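Local structure of lipid II:glycine glycyltransferase (Staphylococcus aureus, 6SNR) at residues 15-27 against 308-320. The protein probably transfers the first glycine of the pentaglycine interpeptide bridge from glycyl-tRNA to the lysine side chain of membrane-bound lipid II during peptidoglycan synthesis. Residues are numbered along the deposited sequence; the frame is centred on the assembly and turned at random.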
ATOM      1  N   VAL A  15      -5.485  16.534   8.368  1.00 17.96           N
ATOM      2  CA  VAL A  15      -4.907  15.181   8.501  1.00 17.20           C
ATOM      3  C   VAL A  15      -3.834  14.894   7.429  1.00 17.36           C
ATOM      4  O   VAL A  15      -2.762  14.388   7.722  1.00 18.57           O
ATOM      5  CB  VAL A  15      -6.005  14.093   8.446  1.00 18.25           C
ATOM      6  CG1 VAL A  15      -5.424  12.660   8.456  1.00 16.63           C
ATOM      7  CG2 VAL A  15      -7.023  14.278   9.605  1.00 17.55           C
ATOM      8  N   LYS A  16      -4.136  15.303   6.213  1.00 16.51           N
ATOM      9  CA  LYS A  16      -3.254  15.012   5.089  1.00 18.55           C
ATOM     10  C   LYS A  16      -1.945  15.768   5.224  1.00 21.85           C
ATOM     11  O   LYS A  16      -0.902  15.220   4.837  1.00 22.81           O
ATOM     12  CB  LYS A  16      -3.971  15.307   3.768  1.00 19.97           C
ATOM     13  CG  LYS A  16      -5.030  14.265   3.420  1.00 18.85           C
ATOM     14  CD  LYS A  16      -5.851  14.607   2.189  1.00 20.16           C
ATOM     15  CE  LYS A  16      -6.680  13.476   1.640  1.00 19.87           C
ATOM     16  NZ  LYS A  16      -7.300  13.755   0.296  1.00 21.07           N
ATOM     17  N   SER A  17      -1.956  16.969   5.791  1.00 20.54           N
ATOM     18  CA  SER A  17      -0.706  17.753   5.974  1.00 21.52           C
ATOM     19  C   SER A  17       0.010  17.625   7.325  1.00 22.44           C
ATOM     20  O   SER A  17       1.128  18.142   7.516  1.00 21.60           O
ATOM     21  CB  SER A  17      -0.994  19.229   5.711  1.00 24.16           C
ATOM     22  OG  SER A  17      -1.976  19.759   6.546  1.00 28.67           O
ATOM     23  N   HIS A  18      -0.603  16.923   8.275  1.00 20.23           N
ATOM     24  CA  HIS A  18       0.037  16.793   9.575  1.00 20.69           C
ATOM     25  C   HIS A  18       1.018  15.610   9.572  1.00 20.64           C
ATOM     26  O   HIS A  18       0.674  14.534   9.081  1.00 19.79           O
ATOM     27  CB  HIS A  18      -1.009  16.606  10.658  1.00 20.46           C
ATOM     28  CG  HIS A  18      -0.463  16.790  12.022  1.00 19.13           C
ATOM     29  ND1 HIS A  18      -0.627  17.941  12.761  1.00 21.78           N
ATOM     30  CD2 HIS A  18       0.312  15.975  12.768  1.00 18.12           C
ATOM     31  CE1 HIS A  18      -0.013  17.803  13.920  1.00 20.25           C
ATOM     32  NE2 HIS A  18       0.562  16.619  13.952  1.00 23.60           N
ATOM     33  N   PRO A  19       2.194  15.766  10.193  1.00 21.48           N
ATOM     34  CA  PRO A  19       3.131  14.635  10.257  1.00 20.90           C
ATOM     35  C   PRO A  19       2.532  13.346  10.850  1.00 20.06           C
ATOM     36  O   PRO A  19       3.004  12.240  10.521  1.00 20.34           O
ATOM     37  CB  PRO A  19       4.247  15.177  11.145  1.00 22.55           C
ATOM     38  CG  PRO A  19       4.253  16.604  10.881  1.00 22.72           C
ATOM     39  CD  PRO A  19       2.812  16.995  10.740  1.00 21.96           C
ATOM     40  N   ASN A  20       1.587  13.502  11.793  1.00 19.53           N
ATOM     41  CA  ASN A  20       0.894  12.380  12.424  1.00 19.51           C
ATOM     42  C   ASN A  20      -0.486  12.047  11.866  1.00 21.63           C
ATOM     43  O   ASN A  20      -1.238  11.308  12.499  1.00 21.02           O
ATOM     44  CB  ASN A  20       0.816  12.593  13.936  1.00 20.34           C
ATOM     45  CG  ASN A  20       2.191  12.615  14.598  1.00 23.29           C
ATOM     46  OD1 ASN A  20       3.146  11.990  14.127  1.00 25.82           O
ATOM     47  ND2 ASN A  20       2.272  13.264  15.752  1.00 23.05           N
ATOM     48  N   GLY A  21      -0.810  12.591  10.693  1.00 17.56           N
ATOM     49  CA  GLY A  21      -1.964  12.168   9.943  1.00 18.16           C
ATOM     50  C   GLY A  21      -1.871  10.752   9.412  1.00 18.52           C
ATOM     51  O   GLY A  21      -0.797  10.134   9.442  1.00 19.07           O
ATOM     52  N   ASP A  22      -3.007  10.215   8.988  1.00 17.71           N
ATOM     53  CA  ASP A  22      -3.066   8.822   8.517  1.00 16.58           C
ATOM     54  C   ASP A  22      -4.349   8.644   7.764  1.00 15.86           C
ATOM     55  O   ASP A  22      -5.384   9.308   8.072  1.00 15.49           O
ATOM     56  CB  ASP A  22      -2.980   7.802   9.675  1.00 17.02           C
ATOM     57  CG  ASP A  22      -2.718   6.389   9.184  1.00 18.65           C
ATOM     58  OD1 ASP A  22      -1.520   6.153   8.823  1.00 22.86           O
ATOM     59  OD2 ASP A  22      -3.646   5.572   9.071  1.00 16.95           O
ATOM     60  N   LEU A  23      -4.336   7.699   6.830  1.00 15.00           N
ATOM     61  CA  LEU A  23      -5.528   7.226   6.134  1.00 15.25           C
ATOM     62  C   LEU A  23      -6.723   6.932   7.100  1.00 15.60           C
ATOM     63  O   LEU A  23      -7.888   7.243   6.786  1.00 14.74           O
ATOM     64  CB  LEU A  23      -5.185   5.956   5.353  1.00 16.67           C
ATOM     65  CG  LEU A  23      -6.269   5.229   4.622  1.00 15.97           C
ATOM     66  CD1 LEU A  23      -6.789   6.106   3.488  1.00 18.16           C
ATOM     67  CD2 LEU A  23      -5.803   3.841   4.133  1.00 16.53           C
ATOM     68  N   LEU A  24      -6.450   6.304   8.247  1.00 14.34           N
ATOM     69  CA  LEU A  24      -7.518   5.830   9.112  1.00 15.77           C
ATOM     70  C   LEU A  24      -8.210   6.968   9.896  1.00 15.66           C
ATOM     71  O   LEU A  24      -9.192   6.687  10.573  1.00 16.75           O
ATOM     72  CB  LEU A  24      -6.981   4.733  10.060  1.00 18.15           C
ATOM     73  CG  LEU A  24      -6.358   3.488   9.454  1.00 19.64           C
ATOM     74  CD1 LEU A  24      -6.289   2.310  10.447  1.00 19.36           C
ATOM     75  CD2 LEU A  24      -6.773   3.073   8.065  1.00 21.07           C
ATOM     76  N   GLN A  25      -7.727   8.217   9.739  1.00 15.58           N
ATOM     77  CA  GLN A  25      -8.364   9.409  10.295  1.00 14.28           C
ATOM     78  C   GLN A  25      -9.137  10.244   9.264  1.00 15.33           C
ATOM     79  O   GLN A  25      -9.675  11.308   9.620  1.00 16.00           O
ATOM     80  CB  GLN A  25      -7.392  10.254  11.067  1.00 14.22           C
ATOM     81  CG  GLN A  25      -6.946   9.616  12.389  1.00 14.00           C
ATOM     82  CD  GLN A  25      -8.089   9.675  13.403  1.00 14.14           C
ATOM     83  OE1 GLN A  25      -8.781   8.657  13.753  1.00 16.75           O
ATOM     84  NE2 GLN A  25      -8.329  10.844  13.802  1.00 13.38           N
ATOM     85  N   LEU A  26      -9.166   9.798   8.021  1.00 15.76           N
ATOM     86  CA  LEU A  26      -9.923  10.529   6.969  1.00 14.93           C
ATOM     87  C   LEU A  26     -11.407  10.260   7.060  1.00 14.34           C
ATOM     88  O   LEU A  26     -11.856   9.141   7.338  1.00 15.59           O
ATOM     89  CB  LEU A  26      -9.421  10.158   5.551  1.00 16.08           C
ATOM     90  CG  LEU A  26      -7.956  10.487   5.260  1.00 16.83           C
ATOM     91  CD1 LEU A  26      -7.627  10.061   3.825  1.00 17.20           C
ATOM     92  CD2 LEU A  26      -7.700  11.971   5.443  1.00 17.57           C
ATOM     93  N   THR A  27     -12.205  11.284   6.709  1.00 15.80           N
ATOM     94  CA  THR A  27     -13.618  11.121   6.746  1.00 15.20           C
ATOM     95  C   THR A  27     -14.178  10.020   5.832  1.00 16.07           C
ATOM     96  O   THR A  27     -15.120   9.341   6.189  1.00 17.70           O
ATOM     97  CB  THR A  27     -14.394  12.454   6.532  1.00 16.47           C
ATOM     98  OG1 THR A  27     -14.247  12.896   5.165  1.00 18.15           O
ATOM     99  CG2 THR A  27     -13.963  13.533   7.463  1.00 16.00           C
ATOM    100  N   LEU A 308      -4.491  -2.556  -4.802  1.00 17.64           N
ATOM    101  CA  LEU A 308      -5.096  -1.310  -4.365  1.00 18.63           C
ATOM    102  C   LEU A 308      -4.089  -0.439  -3.616  1.00 17.76           C
ATOM    103  O   LEU A 308      -3.432  -0.926  -2.689  1.00 17.39           O
ATOM    104  CB  LEU A 308      -6.278  -1.659  -3.485  1.00 19.62           C
ATOM    105  CG  LEU A 308      -7.558  -2.180  -4.142  1.00 22.83           C
ATOM    106  CD1 LEU A 308      -8.542  -2.716  -3.088  1.00 25.95           C
ATOM    107  CD2 LEU A 308      -8.221  -1.103  -4.965  1.00 26.39           C
ATOM    108  N   LEU A 309      -3.981   0.836  -4.022  1.00 17.05           N
ATOM    109  CA  LEU A 309      -3.029   1.820  -3.521  1.00 17.41           C
ATOM    110  C   LEU A 309      -3.839   2.973  -2.933  1.00 16.51           C
ATOM    111  O   LEU A 309      -4.707   3.509  -3.601  1.00 17.78           O
ATOM    112  CB  LEU A 309      -2.174   2.373  -4.659  1.00 18.85           C
ATOM    113  CG  LEU A 309      -1.116   3.409  -4.356  1.00 19.68           C
ATOM    114  CD1 LEU A 309      -0.048   2.808  -3.465  1.00 18.43           C
ATOM    115  CD2 LEU A 309      -0.517   4.012  -5.639  1.00 18.91           C
ATOM    116  N   MET A 310      -3.611   3.280  -1.653  1.00 16.82           N
ATOM    117  CA  MET A 310      -4.336   4.373  -0.965  1.00 17.58           C
ATOM    118  C   MET A 310      -3.439   5.517  -0.662  1.00 15.91           C
ATOM    119  O   MET A 310      -2.214   5.376  -0.633  1.00 15.35           O
ATOM    120  CB  MET A 310      -4.905   3.868   0.388  1.00 18.01           C
ATOM    121  CG  MET A 310      -5.562   2.531   0.372  1.00 22.12           C
ATOM    122  SD  MET A 310      -6.810   2.294  -0.889  1.00 25.23           S
ATOM    123  CE  MET A 310      -6.039   1.065  -1.845  1.00 33.13           C
ATOM    124  N   PHE A 311      -4.000   6.700  -0.357  1.00 16.16           N
ATOM    125  CA  PHE A 311      -3.212   7.867  -0.020  1.00 14.98           C
ATOM    126  C   PHE A 311      -3.824   8.653   1.139  1.00 15.34           C
ATOM    127  O   PHE A 311      -5.066   8.704   1.284  1.00 15.61           O
ATOM    128  CB  PHE A 311      -3.154   8.883  -1.153  1.00 15.90           C
ATOM    129  CG  PHE A 311      -2.415   8.377  -2.375  1.00 17.04           C
ATOM    130  CD1 PHE A 311      -3.070   7.673  -3.364  1.00 17.42           C
ATOM    131  CD2 PHE A 311      -1.085   8.611  -2.476  1.00 18.80           C
ATOM    132  CE1 PHE A 311      -2.360   7.199  -4.498  1.00 19.80           C
ATOM    133  CE2 PHE A 311      -0.374   8.161  -3.574  1.00 20.37           C
ATOM    134  CZ  PHE A 311      -1.006   7.446  -4.576  1.00 20.22           C
ATOM    135  N   ALA A 312      -2.948   9.289   1.872  1.00 14.90           N
ATOM    136  CA  ALA A 312      -3.300  10.315   2.865  1.00 16.02           C
ATOM    137  C   ALA A 312      -2.222  11.354   2.876  1.00 15.75           C
ATOM    138  O   ALA A 312      -1.264  11.278   3.630  1.00 18.97           O
ATOM    139  CB  ALA A 312      -3.523   9.687   4.264  1.00 16.18           C
ATOM    140  N   GLY A 313      -2.311  12.348   1.971  1.00 17.67           N
ATOM    141  CA  GLY A 313      -1.262  13.319   1.881  1.00 18.79           C
ATOM    142  C   GLY A 313       0.020  12.722   1.348  1.00 19.39           C
ATOM    143  O   GLY A 313      -0.014  12.009   0.318  1.00 22.68           O
ATOM    144  N   SER A 314       1.102  12.992   2.040  1.00 21.29           N
ATOM    145  CA  SER A 314       2.404  12.466   1.629  1.00 22.37           C
ATOM    146  C   SER A 314       2.571  10.971   1.931  1.00 19.43           C
ATOM    147  O   SER A 314       3.613  10.373   1.546  1.00 20.57           O
ATOM    148  CB  SER A 314       3.514  13.273   2.257  1.00 26.10           C
ATOM    149  OG  SER A 314       3.656  12.965   3.604  1.00 30.19           O
ATOM    150  N   LYS A 315       1.596  10.337   2.589  1.00 17.68           N
ATOM    151  CA  LYS A 315       1.667   8.877   2.846  1.00 17.05           C
ATOM    152  C   LYS A 315       0.886   8.122   1.784  1.00 15.76           C
ATOM    153  O   LYS A 315      -0.266   8.415   1.520  1.00 16.70           O
ATOM    154  CB  LYS A 315       1.099   8.520   4.253  1.00 17.08           C
ATOM    155  CG  LYS A 315       1.905   9.105   5.389  1.00 19.62           C
ATOM    156  CD  LYS A 315       1.275   8.837   6.742  1.00 21.64           C
ATOM    157  CE  LYS A 315       2.131   9.492   7.809  1.00 24.84           C
ATOM    158  NZ  LYS A 315       1.635   9.198   9.170  1.00 27.51           N
ATOM    159  N   SER A 316       1.523   7.105   1.183  1.00 16.43           N
ATOM    160  CA  SER A 316       0.824   6.168   0.348  1.00 15.83           C
ATOM    161  C   SER A 316       0.889   4.788   0.960  1.00 14.84           C
ATOM    162  O   SER A 316       1.798   4.488   1.754  1.00 14.99           O
ATOM    163  CB  SER A 316       1.366   6.146  -1.105  1.00 18.24           C
ATOM    164  OG  SER A 316       2.684   5.601  -1.176  1.00 16.74           O
ATOM    165  N   TYR A 317      -0.079   3.949   0.602  1.00 15.16           N
ATOM    166  CA  TYR A 317      -0.243   2.610   1.200  1.00 15.66           C
ATOM    167  C   TYR A 317      -0.562   1.553   0.169  1.00 15.33           C
ATOM    168  O   TYR A 317      -1.522   1.689  -0.573  1.00 15.79           O
ATOM    169  CB  TYR A 317      -1.379   2.581   2.240  1.00 16.46           C
ATOM    170  CG  TYR A 317      -1.375   3.699   3.278  1.00 14.80           C
ATOM    171  CD1 TYR A 317      -1.817   4.978   2.944  1.00 14.92           C
ATOM    172  CD2 TYR A 317      -1.013   3.462   4.597  1.00 16.98           C
ATOM    173  CE1 TYR A 317      -1.820   5.969   3.879  1.00 15.77           C
ATOM    174  CE2 TYR A 317      -0.997   4.471   5.546  1.00 16.81           C
ATOM    175  CZ  TYR A 317      -1.467   5.725   5.196  1.00 16.71           C
ATOM    176  OH  TYR A 317      -1.507   6.759   6.098  1.00 18.76           O
ATOM    177  N   TYR A 318       0.245   0.481   0.135  1.00 15.76           N
ATOM    178  CA  TYR A 318      -0.081  -0.729  -0.605  1.00 16.07           C
ATOM    179  C   TYR A 318      -0.989  -1.565   0.273  1.00 17.85           C
ATOM    180  O   TYR A 318      -0.546  -2.202   1.217  1.00 18.50           O
ATOM    181  CB  TYR A 318       1.256  -1.475  -0.926  1.00 16.29           C
ATOM    182  CG  TYR A 318       1.065  -2.911  -1.373  1.00 18.95           C
ATOM    183  CD1 TYR A 318       0.439  -3.202  -2.560  1.00 19.10           C
ATOM    184  CD2 TYR A 318       1.473  -3.952  -0.595  1.00 21.41           C
ATOM    185  CE1 TYR A 318       0.265  -4.506  -3.009  1.00 21.93           C
ATOM    186  CE2 TYR A 318       1.326  -5.266  -1.028  1.00 21.97           C
ATOM    187  CZ  TYR A 318       0.734  -5.528  -2.242  1.00 22.68           C
ATOM    188  OH  TYR A 318       0.533  -6.840  -2.705  1.00 25.06           O
ATOM    189  N   LEU A 319      -2.281  -1.514  -0.003  1.00 17.20           N
ATOM    190  CA  LEU A 319      -3.304  -2.059   0.896  1.00 20.30           C
ATOM    191  C   LEU A 319      -3.571  -3.539   0.665  1.00 19.55           C
ATOM    192  O   LEU A 319      -3.620  -4.298   1.606  1.00 21.74           O
ATOM    193  CB  LEU A 319      -4.603  -1.252   0.741  1.00 23.96           C
ATOM    194  CG  LEU A 319      -5.371  -0.653   1.933  1.00 30.12           C
ATOM    195  CD1 LEU A 319      -6.861  -0.944   1.892  1.00 32.10           C
ATOM    196  CD2 LEU A 319      -4.795  -0.963   3.305  1.00 32.78           C
ATOM    197  N   TYR A 320      -3.725  -3.946  -0.595  1.00 19.58           N
ATOM    198  CA  TYR A 320      -4.024  -5.310  -0.977  1.00 20.59           C
ATOM    199  C   TYR A 320      -3.411  -5.576  -2.347  1.00 19.76           C
ATOM    200  O   TYR A 320      -3.429  -4.700  -3.205  1.00 20.33           O
ATOM    201  CB  TYR A 320      -5.547  -5.554  -1.094  1.00 22.03           C
ATOM    202  CG  TYR A 320      -6.314  -5.531   0.208  1.00 23.48           C
ATOM    203  CD1 TYR A 320      -6.305  -6.620   1.036  1.00 27.72           C
ATOM    204  CD2 TYR A 320      -7.093  -4.424   0.567  1.00 25.34           C
ATOM    205  CE1 TYR A 320      -7.006  -6.619   2.247  1.00 28.82           C
ATOM    206  CE2 TYR A 320      -7.795  -4.397   1.769  1.00 27.77           C
ATOM    207  CZ  TYR A 320      -7.761  -5.499   2.589  1.00 28.78           C
ATOM    208  OH  TYR A 320      -8.444  -5.499   3.775  1.00 30.66           O
TER
HETATM  209  O   HOH W   1      -0.983  12.125   6.444  1.00 32.11           O
HETATM  210  O   HOH W   2       1.480  14.146   5.052  1.00 34.37           O
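Tyr317 reaches from its strand to Asp22 and Leu23. Its CB leaves the strand toward them, with CG beside the backbone N (chi1 -48°). Further out, CE1 and CZ each lie 3.7 Å from Leu23 CB, Leu23 CD2 sits over one ring face, and CE2, on the other edge, nears Asp22 OD1. At the tip, OH donates to Asp22 OD1 (2.8 Å), meeting it from above the carboxylate plane, and accepts a nearly straight bond from Leu23 N (3.1 Å). A phenol suits the spot, giving leucine a flat apolar surface and ending in a group that can both donate and accept. Aspartate suits its own: OD2 accepts from Leu24 N, closing an Asx turn that holds the carboxylate. Strands 302-312 and 315-323 form a beta hairpin whose type II' turn, Ala312 to Lys315, abuts the end of helix 8-17; the contact thus joins the hairpin's mixed sheet to segment 15-27, whose His18 lies on strand 68-78 of the other sheet. The short Ala312 side chain lets Leu23 come close, its CB 3.3 Å from Leu23 N. The extended Lys315 donates from NZ to Gly21 O (2.6 Å), almost in line with its C=O, and salt-bridges Asp110. Glycine fits 313, second in the turn with positive phi, where a CB would strike Lys16 O.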